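Local structure of alternansucrase (Leuconostoc mesenteroides, 6HVG) at residues S549-N561 and K572-N586. The protein is a large glycoside hydrolase family 70 enzyme whose catalytic-family region is flanked by choline-binding-type and cell-wall-binding-type repeats, with a bound calcium ion. Residues are numbered along the deposited sequence; the frame is centred on the assembly and turned at random.
Sequences SGNNRKLGRQPIN and KGSEFLLANDIDNSN. With CA (calcium ion), chain C.
Glu575 splits its carboxylate between the calcium ion and the loop 549-561. OE2 binds the metal at 2.1 Å, while OE1, on its anti side, accepts the backbone N-H of Gly556 across 3.2 Å. A bend at chi2 (60°) turns the carboxylate back, and the backbone O of Glu575 also joins the metal. Leu555 closes the same corner: CD2 rests on Glu575 CG, and CD1 meets the ring edge of Phe576 at CE2, 3.9 Å away.

At one end, Gly573 N and Asn561 ND2 approach Gly556 O from opposite faces of the carbonyl, the first at 3.1 Å. The backbones are in direct contact here, with Gly556 CA and Gly573 CA 3.6 Å apart, and the Gln558 amide packs on Gly573 CA while its NE2 donates to Gly571 O.

Towards the other end, Asp583 and Ser585 grip consecutive backbone amides. Asp583 OD2 takes Arg553 N on its syn side, though well out of the carboxylate plane, and Ser585 OG takes Lys554 N at 3.0 Å. That hydroxyl donates to the syn lone pair of Asp583 OD1 (2.7 Å), linking Lys554 N to the carboxylate; a water bridges the same OD1 to Lys554 O. The Arg553 guanidinium turns elsewhere, to a salt bridge with Asp539. The amides of Asn552 and Asn586 stack with planes 18° apart.

Asp581 OD1, a water, Asn625 and Asp1159 complete the metal shell. Through Gly556 N the loop thus makes a second-shell contact to a calcium site that draws Asp581 from strand 580-582; the Asx turn of Asp583 to Ser585 N follows, then the N-cap of helix 587-601, Asn586 OD1 bonding to Ile588.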
ATOM      1  N   SER A 549      11.657 -25.412  -5.941  1.00 54.36           N
ATOM      2  CA  SER A 549      12.862 -24.577  -5.942  1.00 53.44           C
ATOM      3  C   SER A 549      14.138 -25.261  -5.430  1.00 51.36           C
ATOM      4  O   SER A 549      15.176 -24.635  -5.335  1.00 51.34           O
ATOM      5  CB  SER A 549      12.603 -23.343  -5.095  1.00 52.66           C
ATOM      6  OG  SER A 549      12.815 -23.604  -3.714  1.00 51.20           O
ATOM      7  N   GLY A 550      14.057 -26.528  -5.067  1.00 49.58           N
ATOM      8  CA  GLY A 550      15.210 -27.250  -4.558  1.00 48.39           C
ATOM      9  C   GLY A 550      15.642 -26.782  -3.195  1.00 48.93           C
ATOM     10  O   GLY A 550      16.837 -26.649  -2.942  1.00 51.74           O
ATOM     11  N   ASN A 551      14.664 -26.554  -2.318  1.00 48.73           N
ATOM     12  CA  ASN A 551      14.858 -26.085  -0.943  1.00 51.38           C
ATOM     13  C   ASN A 551      15.566 -24.735  -0.835  1.00 52.47           C
ATOM     14  O   ASN A 551      16.463 -24.540  -0.025  1.00 49.76           O
ATOM     15  CB  ASN A 551      15.536 -27.145  -0.070  1.00 54.09           C
ATOM     16  CG  ASN A 551      15.281 -26.915   1.426  1.00 57.45           C
ATOM     17  OD1 ASN A 551      14.240 -26.367   1.818  1.00 61.98           O
ATOM     18  ND2 ASN A 551      16.242 -27.307   2.264  1.00 55.88           N
ATOM     19  N   ASN A 552      15.120 -23.798  -1.661  1.00 54.48           N
ATOM     20  CA  ASN A 552      15.581 -22.434  -1.612  1.00 52.89           C
ATOM     21  C   ASN A 552      14.411 -21.634  -1.045  1.00 52.67           C
ATOM     22  O   ASN A 552      13.814 -22.047  -0.055  1.00 52.37           O
ATOM     23  CB  ASN A 552      16.009 -21.984  -2.999  1.00 53.85           C
ATOM     24  CG  ASN A 552      17.307 -22.635  -3.425  1.00 54.94           C
ATOM     25  OD1 ASN A 552      18.348 -22.400  -2.824  1.00 51.63           O
ATOM     26  ND2 ASN A 552      17.255 -23.448  -4.457  1.00 57.13           N
ATOM     27  N   ARG A 553      14.088 -20.494  -1.650  1.00 53.91           N
ATOM     28  CA  ARG A 553      13.025 -19.625  -1.160  1.00 54.72           C
ATOM     29  C   ARG A 553      13.109 -19.272   0.332  1.00 52.41           C
ATOM     30  O   ARG A 553      12.122 -19.388   1.050  1.00 56.57           O
ATOM     31  CB  ARG A 553      11.657 -20.241  -1.462  1.00 54.92           C
ATOM     32  CG  ARG A 553      11.381 -20.447  -2.944  1.00 56.03           C
ATOM     33  CD  ARG A 553      10.071 -21.157  -3.120  1.00 56.88           C
ATOM     34  NE  ARG A 553       9.651 -21.184  -4.516  1.00 59.73           N
ATOM     35  CZ  ARG A 553       9.141 -22.243  -5.139  1.00 63.79           C
ATOM     36  NH1 ARG A 553       8.976 -23.390  -4.492  1.00 70.75           N
ATOM     37  NH2 ARG A 553       8.795 -22.146  -6.417  1.00 60.49           N
ATOM     38  N   LYS A 554      14.273 -18.819   0.788  1.00 50.51           N
ATOM     39  CA  LYS A 554      14.401 -18.194   2.114  1.00 50.92           C
ATOM     40  C   LYS A 554      13.868 -16.783   2.035  1.00 49.09           C
ATOM     41  O   LYS A 554      14.400 -15.951   1.297  1.00 49.02           O
ATOM     42  CB  LYS A 554      15.846 -18.143   2.585  1.00 53.07           C
ATOM     43  CG  LYS A 554      16.488 -19.517   2.696  1.00 55.62           C
ATOM     44  CD  LYS A 554      17.982 -19.438   2.526  1.00 60.67           C
ATOM     45  CE  LYS A 554      18.626 -20.812   2.378  1.00 64.51           C
ATOM     46  NZ  LYS A 554      19.017 -21.314   3.716  1.00 72.70           N
ATOM     47  N   LEU A 555      12.814 -16.523   2.788  1.00 48.00           N
ATOM     48  CA  LEU A 555      12.130 -15.256   2.718  1.00 46.87           C
ATOM     49  C   LEU A 555      12.595 -14.301   3.795  1.00 48.37           C
ATOM     50  O   LEU A 555      12.916 -14.720   4.910  1.00 54.70           O
ATOM     51  CB  LEU A 555      10.653 -15.509   2.890  1.00 46.86           C
ATOM     52  CG  LEU A 555      10.010 -16.484   1.885  1.00 45.95           C
ATOM     53  CD1 LEU A 555       8.500 -16.585   2.092  1.00 47.07           C
ATOM     54  CD2 LEU A 555      10.296 -16.124   0.446  1.00 45.19           C
ATOM     55  N   GLY A 556      12.691 -13.021   3.447  1.00 50.14           N
ATOM     56  CA  GLY A 556      12.932 -11.963   4.435  1.00 50.69           C
ATOM     57  C   GLY A 556      14.355 -11.906   4.927  1.00 45.72           C
ATOM     58  O   GLY A 556      14.590 -11.507   6.056  1.00 46.79           O
ATOM     59  N   ARG A 557      15.306 -12.280   4.083  1.00 43.70           N
ATOM     60  CA  ARG A 557      16.700 -12.204   4.476  1.00 46.40           C
ATOM     61  C   ARG A 557      17.248 -10.807   4.209  1.00 46.21           C
ATOM     62  O   ARG A 557      18.266 -10.642   3.541  1.00 45.63           O
ATOM     63  CB  ARG A 557      17.536 -13.277   3.762  1.00 46.70           C
ATOM     64  CG  ARG A 557      17.116 -14.690   4.126  1.00 46.48           C
ATOM     65  CD  ARG A 557      17.220 -14.930   5.626  1.00 45.27           C
ATOM     66  NE  ARG A 557      16.936 -16.330   5.957  1.00 46.71           N
ATOM     67  CZ  ARG A 557      17.825 -17.320   5.980  1.00 44.45           C
ATOM     68  NH1 ARG A 557      19.100 -17.119   5.675  1.00 47.02           N
ATOM     69  NH2 ARG A 557      17.434 -18.527   6.290  1.00 43.09           N
ATOM     70  N   GLN A 558      16.611  -9.812   4.811  1.00 45.96           N
ATOM     71  CA  GLN A 558      17.071  -8.423   4.701  1.00 45.00           C
ATOM     72  C   GLN A 558      18.345  -8.296   5.509  1.00 45.72           C
ATOM     73  O   GLN A 558      18.732  -9.259   6.183  1.00 47.13           O
ATOM     74  CB  GLN A 558      16.014  -7.431   5.170  1.00 41.38           C
ATOM     75  CG  GLN A 558      15.612  -7.592   6.613  1.00 42.75           C
ATOM     76  CD  GLN A 558      14.683  -6.502   7.097  1.00 42.80           C
ATOM     77  OE1 GLN A 558      14.588  -5.427   6.497  1.00 43.67           O
ATOM     78  NE2 GLN A 558      14.032  -6.751   8.231  1.00 41.62           N
ATOM     79  N   PRO A 559      19.040  -7.134   5.431  1.00 45.64           N
ATOM     80  CA  PRO A 559      20.320  -7.018   6.151  1.00 45.65           C
ATOM     81  C   PRO A 559      20.254  -7.468   7.617  1.00 45.20           C
ATOM     82  O   PRO A 559      21.041  -8.323   8.030  1.00 45.80           O
ATOM     83  CB  PRO A 559      20.659  -5.544   6.006  1.00 45.56           C
ATOM     84  CG  PRO A 559      20.050  -5.177   4.682  1.00 43.72           C
ATOM     85  CD  PRO A 559      18.808  -5.976   4.551  1.00 43.08           C
ATOM     86  N   ILE A 560      19.286  -6.956   8.369  1.00 44.21           N
ATOM     87  CA  ILE A 560      19.191  -7.283   9.786  1.00 46.62           C
ATOM     88  C   ILE A 560      18.725  -8.721  10.016  1.00 46.23           C
ATOM     89  O   ILE A 560      18.775  -9.201  11.131  1.00 48.10           O
ATOM     90  CB  ILE A 560      18.292  -6.300  10.581  1.00 50.18           C
ATOM     91  CG1 ILE A 560      16.819  -6.377  10.137  1.00 51.62           C
ATOM     92  CG2 ILE A 560      18.807  -4.872  10.457  1.00 52.05           C
ATOM     93  CD1 ILE A 560      15.868  -5.626  11.045  1.00 49.16           C
ATOM     94  N   ASN A 561      18.267  -9.410   8.978  1.00 46.53           N
ATOM     95  CA  ASN A 561      17.847 -10.805   9.116  1.00 48.73           C
ATOM     96  C   ASN A 561      18.496 -11.689   8.099  1.00 49.09           C
ATOM     97  O   ASN A 561      17.889 -12.657   7.641  1.00 52.61           O
ATOM     98  CB  ASN A 561      16.323 -10.938   8.971  1.00 49.33           C
ATOM     99  CG  ASN A 561      15.830 -12.330   9.312  1.00 47.51           C
ATOM    100  OD1 ASN A 561      16.285 -12.930  10.267  1.00 51.26           O
ATOM    101  ND2 ASN A 561      14.905 -12.846   8.522  1.00 47.78           N
ATOM    102  N   LYS A 572      11.866  -9.873  10.483  1.00 51.24           N
ATOM    103  CA  LYS A 572      11.912 -10.615   9.237  1.00 52.90           C
ATOM    104  C   LYS A 572      11.545  -9.653   8.140  1.00 52.53           C
ATOM    105  O   LYS A 572      10.596  -8.871   8.280  1.00 54.89           O
ATOM    106  CB  LYS A 572      10.918 -11.781   9.236  1.00 54.55           C
ATOM    107  CG  LYS A 572      11.065 -12.700   8.036  1.00 54.60           C
ATOM    108  CD  LYS A 572       9.893 -13.671   7.922  1.00 55.10           C
ATOM    109  CE  LYS A 572      10.183 -14.754   6.904  1.00 52.68           C
ATOM    110  NZ  LYS A 572       9.005 -15.608   6.745  1.00 53.62           N
ATOM    111  N   GLY A 573      12.275  -9.730   7.040  1.00 49.23           N
ATOM    112  CA  GLY A 573      12.079  -8.805   5.943  1.00 47.85           C
ATOM    113  C   GLY A 573      10.774  -9.005   5.215  1.00 46.63           C
ATOM    114  O   GLY A 573      10.279 -10.132   5.114  1.00 49.39           O
ATOM    115  N   SER A 574      10.221  -7.913   4.698  1.00 42.52           N
ATOM    116  CA  SER A 574       9.056  -7.961   3.850  1.00 40.71           C
ATOM    117  C   SER A 574       9.535  -8.323   2.456  1.00 40.98           C
ATOM    118  O   SER A 574       9.840  -7.444   1.672  1.00 41.66           O
ATOM    119  CB  SER A 574       8.374  -6.594   3.841  1.00 40.84           C
ATOM    120  OG  SER A 574       8.227  -6.109   5.174  1.00 39.29           O
ATOM    121  N   GLU A 575       9.604  -9.622   2.174  1.00 40.82           N
ATOM    122  CA  GLU A 575      10.138 -10.145   0.935  1.00 41.29           C
ATOM    123  C   GLU A 575       9.253  -9.809  -0.235  1.00 40.21           C
ATOM    124  O   GLU A 575       9.736  -9.639  -1.362  1.00 41.09           O
ATOM    125  CB  GLU A 575      10.281 -11.664   1.042  1.00 45.15           C
ATOM    126  CG  GLU A 575      10.956 -12.365  -0.149  1.00 47.25           C
ATOM    127  CD  GLU A 575      12.378 -11.915  -0.426  1.00 49.18           C
ATOM    128  OE1 GLU A 575      13.292 -12.283   0.364  1.00 47.08           O
ATOM    129  OE2 GLU A 575      12.558 -11.203  -1.451  1.00 48.02           O
ATOM    130  N   PHE A 576       7.960  -9.691   0.023  1.00 40.16           N
ATOM    131  CA  PHE A 576       7.007  -9.456  -1.060  1.00 41.90           C
ATOM    132  C   PHE A 576       6.655  -8.007  -1.149  1.00 42.12           C
ATOM    133  O   PHE A 576       6.299  -7.406  -0.153  1.00 41.84           O
ATOM    134  CB  PHE A 576       5.750 -10.283  -0.840  1.00 42.14           C
ATOM    135  CG  PHE A 576       6.003 -11.752  -0.869  1.00 38.94           C
ATOM    136  CD1 PHE A 576       5.999 -12.439  -2.053  1.00 39.64           C
ATOM    137  CD2 PHE A 576       6.312 -12.415   0.284  1.00 38.38           C
ATOM    138  CE1 PHE A 576       6.269 -13.795  -2.089  1.00 40.54           C
ATOM    139  CE2 PHE A 576       6.572 -13.758   0.272  1.00 39.42           C
ATOM    140  CZ  PHE A 576       6.555 -14.454  -0.920  1.00 40.74           C
ATOM    141  N   LEU A 577       6.785  -7.462  -2.353  1.00 43.36           N
ATOM    142  CA  LEU A 577       6.595  -6.058  -2.592  1.00 42.66           C
ATOM    143  C   LEU A 577       5.651  -5.896  -3.751  1.00 42.51           C
ATOM    144  O   LEU A 577       4.518  -5.444  -3.572  1.00 46.79           O
ATOM    145  CB  LEU A 577       7.961  -5.390  -2.861  1.00 43.73           C
ATOM    146  CG  LEU A 577       8.001  -3.913  -3.286  1.00 43.84           C
ATOM    147  CD1 LEU A 577       7.370  -3.008  -2.239  1.00 43.94           C
ATOM    148  CD2 LEU A 577       9.452  -3.538  -3.508  1.00 42.45           C
ATOM    149  N   LEU A 578       6.102  -6.258  -4.950  1.00 43.12           N
ATOM    150  CA  LEU A 578       5.294  -6.074  -6.164  1.00 42.56           C
ATOM    151  C   LEU A 578       5.512  -7.210  -7.111  1.00 40.22           C
ATOM    152  O   LEU A 578       6.598  -7.798  -7.166  1.00 40.21           O
ATOM    153  CB  LEU A 578       5.653  -4.760  -6.880  1.00 46.26           C
ATOM    154  CG  LEU A 578       5.173  -3.453  -6.228  1.00 49.56           C
ATOM    155  CD1 LEU A 578       6.019  -2.257  -6.642  1.00 51.34           C
ATOM    156  CD2 LEU A 578       3.729  -3.160  -6.592  1.00 51.64           C
ATOM    157  N   ALA A 579       4.475  -7.493  -7.884  1.00 39.50           N
ATOM    158  CA  ALA A 579       4.533  -8.389  -9.034  1.00 38.98           C
ATOM    159  C   ALA A 579       5.066  -9.764  -8.683  1.00 42.43           C
ATOM    160  O   ALA A 579       4.658 -10.345  -7.659  1.00 44.44           O
ATOM    161  CB  ALA A 579       5.312  -7.763 -10.187  1.00 38.40           C
ATOM    162  N   ASN A 580       5.919 -10.325  -9.543  1.00 42.86           N
ATOM    163  CA  ASN A 580       6.486 -11.628  -9.296  1.00 44.13           C
ATOM    164  C   ASN A 580       7.760 -11.467  -8.535  1.00 43.97           C
ATOM    165  O   ASN A 580       8.712 -10.926  -9.060  1.00 49.54           O
ATOM    166  CB  ASN A 580       6.793 -12.334 -10.599  1.00 46.74           C
ATOM    167  CG  ASN A 580       5.551 -12.689 -11.370  1.00 47.14           C
ATOM    168  OD1 ASN A 580       4.885 -13.696 -11.079  1.00 56.08           O
ATOM    169  ND2 ASN A 580       5.231 -11.886 -12.340  1.00 47.13           N
ATOM    170  N   ASP A 581       7.794 -11.935  -7.295  1.00 43.66           N
ATOM    171  CA  ASP A 581       8.962 -11.738  -6.442  1.00 44.10           C
ATOM    172  C   ASP A 581      10.018 -12.802  -6.780  1.00 44.80           C
ATOM    173  O   ASP A 581       9.772 -13.985  -6.670  1.00 48.77           O
ATOM    174  CB  ASP A 581       8.551 -11.782  -4.968  1.00 41.33           C
ATOM    175  CG  ASP A 581       9.661 -11.499  -4.051  1.00 40.34           C
ATOM    176  OD1 ASP A 581      10.004 -10.316  -3.839  1.00 38.72           O
ATOM    177  OD2 ASP A 581      10.178 -12.484  -3.476  1.00 48.59           O
ATOM    178  N   ILE A 582      11.182 -12.345  -7.208  1.00 45.49           N
ATOM    179  CA  ILE A 582      12.303 -13.194  -7.567  1.00 46.91           C
ATOM    180  C   ILE A 582      12.982 -13.792  -6.320  1.00 48.02           C
ATOM    181  O   ILE A 582      13.207 -13.102  -5.330  1.00 46.12           O
ATOM    182  CB  ILE A 582      13.320 -12.394  -8.410  1.00 48.45           C
ATOM    183  CG1 ILE A 582      12.688 -12.076  -9.771  1.00 48.31           C
ATOM    184  CG2 ILE A 582      14.633 -13.158  -8.569  1.00 49.06           C
ATOM    185  CD1 ILE A 582      13.429 -11.023 -10.566  1.00 50.25           C
ATOM    186  N   ASP A 583      13.291 -15.087  -6.385  1.00 49.41           N
ATOM    187  CA  ASP A 583      13.966 -15.786  -5.297  1.00 49.75           C
ATOM    188  C   ASP A 583      15.473 -15.520  -5.343  1.00 53.12           C
ATOM    189  O   ASP A 583      16.251 -16.327  -5.878  1.00 54.29           O
ATOM    190  CB  ASP A 583      13.680 -17.277  -5.384  1.00 48.59           C
ATOM    191  CG  ASP A 583      14.357 -18.085  -4.291  1.00 49.39           C
ATOM    192  OD1 ASP A 583      14.809 -17.496  -3.276  1.00 46.28           O
ATOM    193  OD2 ASP A 583      14.436 -19.327  -4.472  1.00 50.13           O
ATOM    194  N   ASN A 584      15.875 -14.385  -4.772  1.00 52.43           N
ATOM    195  CA  ASN A 584      17.295 -14.032  -4.656  1.00 51.82           C
ATOM    196  C   ASN A 584      18.082 -14.819  -3.585  1.00 48.27           C
ATOM    197  O   ASN A 584      19.273 -14.610  -3.435  1.00 45.59           O
ATOM    198  CB  ASN A 584      17.447 -12.526  -4.433  1.00 50.94           C
ATOM    199  CG  ASN A 584      16.873 -11.701  -5.584  1.00 51.80           C
ATOM    200  OD1 ASN A 584      17.173 -11.938  -6.750  1.00 49.40           O
ATOM    201  ND2 ASN A 584      16.035 -10.732  -5.255  1.00 53.35           N
ATOM    202  N   SER A 585      17.435 -15.747  -2.878  1.00 48.44           N
ATOM    203  CA  SER A 585      18.147 -16.672  -1.961  1.00 47.04           C
ATOM    204  C   SER A 585      18.717 -17.902  -2.660  1.00 47.92           C
ATOM    205  O   SER A 585      19.475 -18.664  -2.042  1.00 52.37           O
ATOM    206  CB  SER A 585      17.227 -17.157  -0.841  1.00 47.03           C
ATOM    207  OG  SER A 585      16.401 -18.222  -1.275  1.00 47.51           O
ATOM    208  N   ASN A 586      18.330 -18.117  -3.921  1.00 45.90           N
ATOM    209  CA  ASN A 586      18.816 -19.234  -4.726  1.00 45.72           C
ATOM    210  C   ASN A 586      20.144 -18.917  -5.408  1.00 43.65           C
ATOM    211  O   ASN A 586      20.203 -18.028  -6.241  1.00 44.05           O
ATOM    212  CB  ASN A 586      17.760 -19.562  -5.785  1.00 48.72           C
ATOM    213  CG  ASN A 586      18.122 -20.757  -6.656  1.00 48.38           C
ATOM    214  OD1 ASN A 586      19.296 -21.073  -6.885  1.00 48.83           O
ATOM    215  ND2 ASN A 586      17.101 -21.415  -7.166  1.00 46.72           N
TER
HETATM  216 CA    CA C2000      11.452  -9.959  -2.671  1.00 47.20          CA
HETATM  217  O   HOH W   1      14.218 -15.382  -1.531  1.00 47.30           O
HETATM  218  O   HOH W   2      12.965 -10.553  -4.396  1.00 40.78           O